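S-adenosylmethionine:2-demethylmenaquinone methyltransferase (Geobacillus kaustophilus, PDB 2PCN) belongs to the RraA family, with an alpha/beta fold built round a mixed beta-sheet, and assembles as a trimer. Local coordinates at residues D62-D74 and G106-K118. Residues are numbered along the deposited sequence; the frame is centred on the assembly and turned at random.
With ACT (acetate ion), chain B.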
ATOM      1  N   ASP A  62       8.733  18.471   7.205  1.00  6.18           N
ATOM      2  CA  ASP A  62       9.587  17.394   7.679  1.00  9.59           C
ATOM      3  C   ASP A  62       9.209  17.107   9.125  1.00  8.40           C
ATOM      4  O   ASP A  62       9.574  17.855  10.033  1.00 15.15           O
ATOM      5  CB  ASP A  62      11.067  17.770   7.599  1.00 13.48           C
ATOM      6  CG  ASP A  62      11.971  16.634   8.049  1.00 19.47           C
ATOM      7  OD1 ASP A  62      11.437  15.552   8.373  1.00 14.21           O
ATOM      8  OD2 ASP A  62      13.206  16.815   8.078  1.00 18.77           O
ATOM      9  N   GLY A  63       8.459  16.032   9.326  1.00  8.09           N
ATOM     10  CA  GLY A  63       8.039  15.648  10.662  1.00  6.32           C
ATOM     11  C   GLY A  63       8.911  14.535  11.210  1.00  7.11           C
ATOM     12  O   GLY A  63       8.533  13.838  12.153  1.00 10.86           O
ATOM     13  N   LYS A  64      10.083  14.368  10.607  1.00 10.11           N
ATOM     14  CA  LYS A  64      11.039  13.351  11.032  1.00 12.94           C
ATOM     15  C   LYS A  64      10.531  11.934  10.830  1.00 12.89           C
ATOM     16  O   LYS A  64      11.090  10.985  11.381  1.00 13.90           O
ATOM     17  CB  LYS A  64      11.400  13.560  12.506  1.00 13.90           C
ATOM     18  CG  LYS A  64      11.855  14.981  12.828  1.00 20.17           C
ATOM     19  CD  LYS A  64      13.029  15.388  11.954  1.00 22.77           C
ATOM     20  CE  LYS A  64      13.369  16.860  12.113  1.00 27.06           C
ATOM     21  NZ  LYS A  64      12.257  17.747  11.670  1.00 24.29           N
ATOM     22  N   GLY A  65       9.468  11.789  10.045  1.00 12.63           N
ATOM     23  CA  GLY A  65       8.920  10.470   9.790  1.00 10.70           C
ATOM     24  C   GLY A  65       8.244   9.838  10.992  1.00 10.55           C
ATOM     25  O   GLY A  65       8.008   8.630  11.018  1.00 11.06           O
ATOM     26  N   SER A  66       7.931  10.644  11.998  1.00 14.27           N
ATOM     27  CA  SER A  66       7.275  10.117  13.184  1.00 14.95           C
ATOM     28  C   SER A  66       5.910   9.548  12.835  1.00 15.54           C
ATOM     29  O   SER A  66       5.188  10.108  12.013  1.00 13.42           O
ATOM     30  CB  SER A  66       7.101  11.209  14.237  1.00 14.58           C
ATOM     31  OG  SER A  66       6.301  10.731  15.307  1.00 16.59           O
ATOM     32  N   ARG A  67       5.564   8.431  13.463  1.00 13.26           N
ATOM     33  CA  ARG A  67       4.271   7.794  13.242  1.00 16.26           C
ATOM     34  C   ARG A  67       3.443   7.849  14.524  1.00 15.73           C
ATOM     35  O   ARG A  67       2.402   7.196  14.632  1.00 17.50           O
ATOM     36  CB  ARG A  67       4.465   6.339  12.812  1.00 21.34           C
ATOM     37  CG  ARG A  67       5.052   6.179  11.422  1.00 21.58           C
ATOM     38  CD  ARG A  67       5.390   4.726  11.127  1.00 27.93           C
ATOM     39  NE  ARG A  67       5.924   4.558   9.778  1.00 27.42           N
ATOM     40  CZ  ARG A  67       5.180   4.521   8.677  1.00 32.23           C
ATOM     41  NH1 ARG A  67       3.859   4.636   8.758  1.00 22.32           N
ATOM     42  NH2 ARG A  67       5.757   4.373   7.493  1.00 31.66           N
ATOM     43  N   ARG A  68       3.904   8.634  15.495  1.00 12.34           N
ATOM     44  CA  ARG A  68       3.200   8.745  16.768  1.00 14.04           C
ATOM     45  C   ARG A  68       2.038   9.733  16.758  1.00 15.25           C
ATOM     46  O   ARG A  68       1.126   9.633  17.581  1.00 13.86           O
ATOM     47  CB  ARG A  68       4.191   9.102  17.881  1.00 19.85           C
ATOM     48  CG  ARG A  68       5.298   8.066  18.040  1.00 22.81           C
ATOM     49  CD  ARG A  68       6.043   8.203  19.363  1.00 32.19           C
ATOM     50  NE  ARG A  68       6.724   9.486  19.506  1.00 33.19           N
ATOM     51  CZ  ARG A  68       7.517   9.798  20.527  1.00 40.83           C
ATOM     52  NH1 ARG A  68       7.729   8.919  21.498  1.00 38.52           N
ATOM     53  NH2 ARG A  68       8.095  10.992  20.583  1.00 36.82           N
ATOM     54  N   VAL A  69       2.066  10.688  15.831  1.00 12.45           N
ATOM     55  CA  VAL A  69       0.988  11.667  15.724  1.00 12.30           C
ATOM     56  C   VAL A  69       0.773  12.090  14.279  1.00 10.79           C
ATOM     57  O   VAL A  69       1.636  11.894  13.424  1.00 11.38           O
ATOM     58  CB  VAL A  69       1.275  12.958  16.544  1.00 11.04           C
ATOM     59  CG1 VAL A  69       1.450  12.623  18.018  1.00 15.85           C
ATOM     60  CG2 VAL A  69       2.511  13.659  16.000  1.00 14.07           C
ATOM     61  N   ALA A  70      -0.391  12.674  14.020  1.00 10.52           N
ATOM     62  CA  ALA A  70      -0.720  13.171  12.694  1.00  9.12           C
ATOM     63  C   ALA A  70      -0.315  14.644  12.682  1.00 11.72           C
ATOM     64  O   ALA A  70      -0.402  15.321  13.708  1.00 13.36           O
ATOM     65  CB  ALA A  70      -2.213  13.030  12.444  1.00  9.16           C
ATOM     66  N   LEU A  71       0.138  15.146  11.538  1.00  9.06           N
ATOM     67  CA  LEU A  71       0.541  16.552  11.453  1.00 10.64           C
ATOM     68  C   LEU A  71      -0.464  17.374  10.649  1.00 14.49           C
ATOM     69  O   LEU A  71      -0.413  18.607  10.627  1.00 11.97           O
ATOM     70  CB  LEU A  71       1.935  16.665  10.823  1.00 11.38           C
ATOM     71  CG  LEU A  71       3.088  16.083  11.652  1.00 10.97           C
ATOM     72  CD1 LEU A  71       4.382  16.158  10.859  1.00 11.00           C
ATOM     73  CD2 LEU A  71       3.227  16.852  12.961  1.00 13.10           C
ATOM     74  N   LEU A  72      -1.385  16.682   9.990  1.00 11.86           N
ATOM     75  CA  LEU A  72      -2.397  17.358   9.192  1.00 10.62           C
ATOM     76  C   LEU A  72      -3.692  16.562   9.196  1.00 12.83           C
ATOM     77  O   LEU A  72      -3.676  15.328   9.100  1.00  7.90           O
ATOM     78  CB  LEU A  72      -1.890  17.552   7.758  1.00  9.78           C
ATOM     79  CG  LEU A  72      -2.837  18.233   6.765  1.00 10.35           C
ATOM     80  CD1 LEU A  72      -2.122  19.375   6.062  1.00 14.63           C
ATOM     81  CD2 LEU A  72      -3.335  17.215   5.764  1.00 11.41           C
ATOM     82  N   GLY A  73      -4.803  17.286   9.328  1.00 11.05           N
ATOM     83  CA  GLY A  73      -6.121  16.680   9.343  1.00 10.96           C
ATOM     84  C   GLY A  73      -7.037  17.403   8.373  1.00 11.31           C
ATOM     85  O   GLY A  73      -6.576  18.234   7.593  1.00  8.60           O
ATOM     86  N   ASP A  74      -8.336  17.123   8.425  1.00 14.24           N
ATOM     87  CA  ASP A  74      -9.254  17.758   7.486  1.00 16.14           C
ATOM     88  C   ASP A  74      -9.394  19.270   7.656  1.00 11.24           C
ATOM     89  O   ASP A  74      -9.604  19.980   6.674  1.00 11.13           O
ATOM     90  CB  ASP A  74     -10.628  17.076   7.533  1.00 23.95           C
ATOM     91  CG  ASP A  74     -11.395  17.382   8.796  1.00 25.60           C
ATOM     92  OD1 ASP A  74     -10.798  17.320   9.889  1.00 36.61           O
ATOM     93  OD2 ASP A  74     -12.606  17.674   8.693  1.00 38.77           O
ATOM     94  N   GLY A 106      -3.451  18.014  -3.339  1.00 13.56           N
ATOM     95  CA  GLY A 106      -2.521  16.909  -3.210  1.00  7.78           C
ATOM     96  C   GLY A 106      -2.049  16.755  -1.779  1.00 11.39           C
ATOM     97  O   GLY A 106      -1.766  17.742  -1.101  1.00  7.31           O
ATOM     98  N   VAL A 107      -1.997  15.516  -1.301  1.00  8.70           N
ATOM     99  CA  VAL A 107      -1.520  15.242   0.048  1.00 11.64           C
ATOM    100  C   VAL A 107      -0.758  13.924   0.050  1.00 10.99           C
ATOM    101  O   VAL A 107      -1.335  12.866  -0.204  1.00 10.40           O
ATOM    102  CB  VAL A 107      -2.672  15.126   1.080  1.00 12.88           C
ATOM    103  CG1 VAL A 107      -2.093  14.794   2.459  1.00  6.17           C
ATOM    104  CG2 VAL A 107      -3.463  16.422   1.149  1.00 10.17           C
ATOM    105  N   MET A 108       0.542  13.999   0.316  1.00  9.18           N
ATOM    106  CA  MET A 108       1.387  12.812   0.382  1.00  9.37           C
ATOM    107  C   MET A 108       1.990  12.726   1.775  1.00 10.44           C
ATOM    108  O   MET A 108       2.437  13.733   2.331  1.00 10.94           O
ATOM    109  CB  MET A 108       2.517  12.876  -0.651  1.00  9.38           C
ATOM    110  CG  MET A 108       2.059  12.827  -2.096  1.00 14.25           C
ATOM    111  SD  MET A 108       3.470  12.789  -3.212  1.00 16.60           S
ATOM    112  CE  MET A 108       2.868  11.695  -4.497  1.00 21.05           C
ATOM    113  N   ALA A 109       2.002  11.520   2.333  1.00 10.46           N
ATOM    114  CA  ALA A 109       2.543  11.290   3.669  1.00  8.25           C
ATOM    115  C   ALA A 109       2.993   9.834   3.745  1.00  9.46           C
ATOM    116  O   ALA A 109       2.722   9.054   2.831  1.00  8.65           O
ATOM    117  CB  ALA A 109       1.473  11.571   4.710  1.00  7.84           C
ATOM    118  N   ILE A 110       3.672   9.453   4.822  1.00  7.24           N
ATOM    119  CA  ILE A 110       4.134   8.071   4.919  1.00  7.08           C
ATOM    120  C   ILE A 110       3.158   7.148   5.634  1.00 13.29           C
ATOM    121  O   ILE A 110       3.367   5.934   5.681  1.00 12.72           O
ATOM    122  CB  ILE A 110       5.513   7.972   5.612  1.00  9.89           C
ATOM    123  CG1 ILE A 110       5.420   8.454   7.060  1.00 16.13           C
ATOM    124  CG2 ILE A 110       6.532   8.793   4.831  1.00 11.73           C
ATOM    125  CD1 ILE A 110       6.665   8.169   7.877  1.00 21.10           C
ATOM    126  N   GLY A 111       2.087   7.716   6.180  1.00 10.54           N
ATOM    127  CA  GLY A 111       1.109   6.893   6.867  1.00  9.14           C
ATOM    128  C   GLY A 111       0.043   7.704   7.571  1.00 11.66           C
ATOM    129  O   GLY A 111       0.005   8.927   7.457  1.00 10.20           O
ATOM    130  N   THR A 112      -0.836   7.013   8.289  1.00 10.49           N
ATOM    131  CA  THR A 112      -1.903   7.670   9.027  1.00 11.10           C
ATOM    132  C   THR A 112      -1.748   7.365  10.508  1.00 13.51           C
ATOM    133  O   THR A 112      -1.184   6.340  10.885  1.00 11.77           O
ATOM    134  CB  THR A 112      -3.299   7.182   8.580  1.00 11.39           C
ATOM    135  OG1 THR A 112      -3.414   5.770   8.807  1.00 11.42           O
ATOM    136  CG2 THR A 112      -3.522   7.484   7.101  1.00 14.79           C
ATOM    137  N   CYS A 113      -2.249   8.274  11.335  1.00 13.21           N
ATOM    138  CA  CYS A 113      -2.205   8.137  12.786  1.00 12.65           C
ATOM    139  C   CYS A 113      -3.361   8.974  13.315  1.00  8.80           C
ATOM    140  O   CYS A 113      -3.460  10.160  13.009  1.00 10.47           O
ATOM    141  CB  CYS A 113      -0.888   8.673  13.339  1.00 14.77           C
ATOM    142  SG  CYS A 113      -0.809   8.606  15.142  1.00 15.54           S
ATOM    143  N   PRO A 114      -4.250   8.368  14.117  1.00 10.60           N
ATOM    144  CA  PRO A 114      -5.407   9.079  14.672  1.00 11.47           C
ATOM    145  C   PRO A 114      -5.113  10.079  15.789  1.00 13.06           C
ATOM    146  O   PRO A 114      -5.952  10.929  16.094  1.00 13.89           O
ATOM    147  CB  PRO A 114      -6.304   7.940  15.147  1.00 12.86           C
ATOM    148  CG  PRO A 114      -5.300   6.953  15.660  1.00 12.71           C
ATOM    149  CD  PRO A 114      -4.241   6.961  14.562  1.00 10.54           C
ATOM    150  N   VAL A 115      -3.928   9.991  16.388  1.00 11.64           N
ATOM    151  CA  VAL A 115      -3.567  10.889  17.486  1.00 12.12           C
ATOM    152  C   VAL A 115      -3.154  12.291  17.035  1.00 13.13           C
ATOM    153  O   VAL A 115      -2.314  12.450  16.150  1.00 11.30           O
ATOM    154  CB  VAL A 115      -2.414  10.298  18.329  1.00 13.02           C
ATOM    155  CG1 VAL A 115      -2.096  11.222  19.498  1.00 15.26           C
ATOM    156  CG2 VAL A 115      -2.792   8.905  18.826  1.00 11.54           C
ATOM    157  N   LYS A 116      -3.741  13.306  17.661  1.00 10.09           N
ATOM    158  CA  LYS A 116      -3.425  14.693  17.318  1.00 20.21           C
ATOM    159  C   LYS A 116      -1.995  15.033  17.730  1.00 14.80           C
ATOM    160  O   LYS A 116      -1.462  14.472  18.690  1.00 15.94           O
ATOM    161  CB  LYS A 116      -4.409  15.650  18.010  1.00 17.91           C
ATOM    162  CG  LYS A 116      -4.152  15.904  19.501  1.00 26.23           C
ATOM    163  CD  LYS A 116      -3.799  14.632  20.261  1.00 35.60           C
ATOM    164  CE  LYS A 116      -4.024  14.772  21.759  1.00 39.36           C
ATOM    165  NZ  LYS A 116      -5.474  14.684  22.094  1.00 32.38           N
ATOM    166  N   SER A 117      -1.371  15.950  17.000  1.00 12.65           N
ATOM    167  CA  SER A 117      -0.008  16.347  17.316  1.00 15.20           C
ATOM    168  C   SER A 117      -0.015  17.406  18.409  1.00 12.70           C
ATOM    169  O   SER A 117      -1.059  17.980  18.727  1.00 11.09           O
ATOM    170  CB  SER A 117       0.689  16.896  16.069  1.00 15.55           C
ATOM    171  OG  SER A 117      -0.064  17.942  15.484  1.00 19.33           O
ATOM    172  N   LYS A 118       1.153  17.651  18.992  1.00 12.19           N
ATOM    173  CA  LYS A 118       1.281  18.658  20.037  1.00 17.43           C
ATOM    174  C   LYS A 118       0.983  20.028  19.443  1.00 17.88           C
ATOM    175  O   LYS A 118       1.068  20.218  18.229  1.00 15.67           O
ATOM    176  CB  LYS A 118       2.695  18.631  20.624  1.00 17.39           C
ATOM    177  CG  LYS A 118       2.967  17.405  21.478  1.00 21.70           C
ATOM    178  CD  LYS A 118       4.367  17.428  22.059  1.00 33.66           C
ATOM    179  CE  LYS A 118       4.546  16.316  23.080  1.00 40.13           C
ATOM    180  NZ  LYS A 118       4.216  14.980  22.511  1.00 46.04           N
TER
HETATM  181  C   ACT B 600      -3.717  17.534  14.326  1.00 27.16           C
HETATM  182  O   ACT B 600      -4.521  18.417  14.561  1.00 29.64           O
HETATM  183  OXT ACT B 600      -2.725  17.414  15.026  1.00 24.71           O
HETATM  184  CH3 ACT B 600      -3.947  16.589  13.175  1.00 19.95           C
HETATM  185  O   HOH W   1       1.590   4.811  10.524  1.00 26.40           O
HETATM  186  O   HOH W   2       0.415   4.910  13.092  1.00 38.27           O
HETATM  187  O   HOH W   3       5.125   4.472   4.184  1.00 41.68           O
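In the small parallel sheet 70-72, 93-94, 111-112, the outer strands are separated by 93-94, and the loops next to them pack on each other. Here the loop from G65 to A70 packs against I110 to S117. R67 reaches across I110 with its chain extended from CG to NE, the length an arginine provides, and lays one guanidinium face over I110 CD1, which stands 3.8 Å above that plane. NH1 and NH2 share I110 O through two weak hydrogen bonds, each 3.4 Å, while one water bridges NH1 to T112 O, and another, held only weakly by NH2, donates to I110 O. The same CD1 methyl lies 3.4 Å from G65 O; G65 takes the positive phi of a type I' turn (G63 to S66), where a residue without a side chain sits easily.

Further on, C113 turns its slim thiol against the backbone of R68 and V69: with SG anti to the backbone N (chi1 177°), the sulfur lies 3.3 Å from R68 O and also accepts a weak bond from V115 N. The strong hydrogen bond between the segments runs from A70 N to V115 O, 2.9 Å and almost straight, at 164°. Beside it the branched V69 spreads its methyls, CG1 against K116 O and V115 CG1, and CG2 over S117 CB, 3.7 Å away. S117 gives both its backbone N and OG to one oxygen of an acetate, probably from the crystallisation liquor, which K119 also binds. V115 and K116 also face a second subunit, so this loop-on-loop packing beside the three-stranded parallel sheet reaches the subunit interface of the RraA-type trimer.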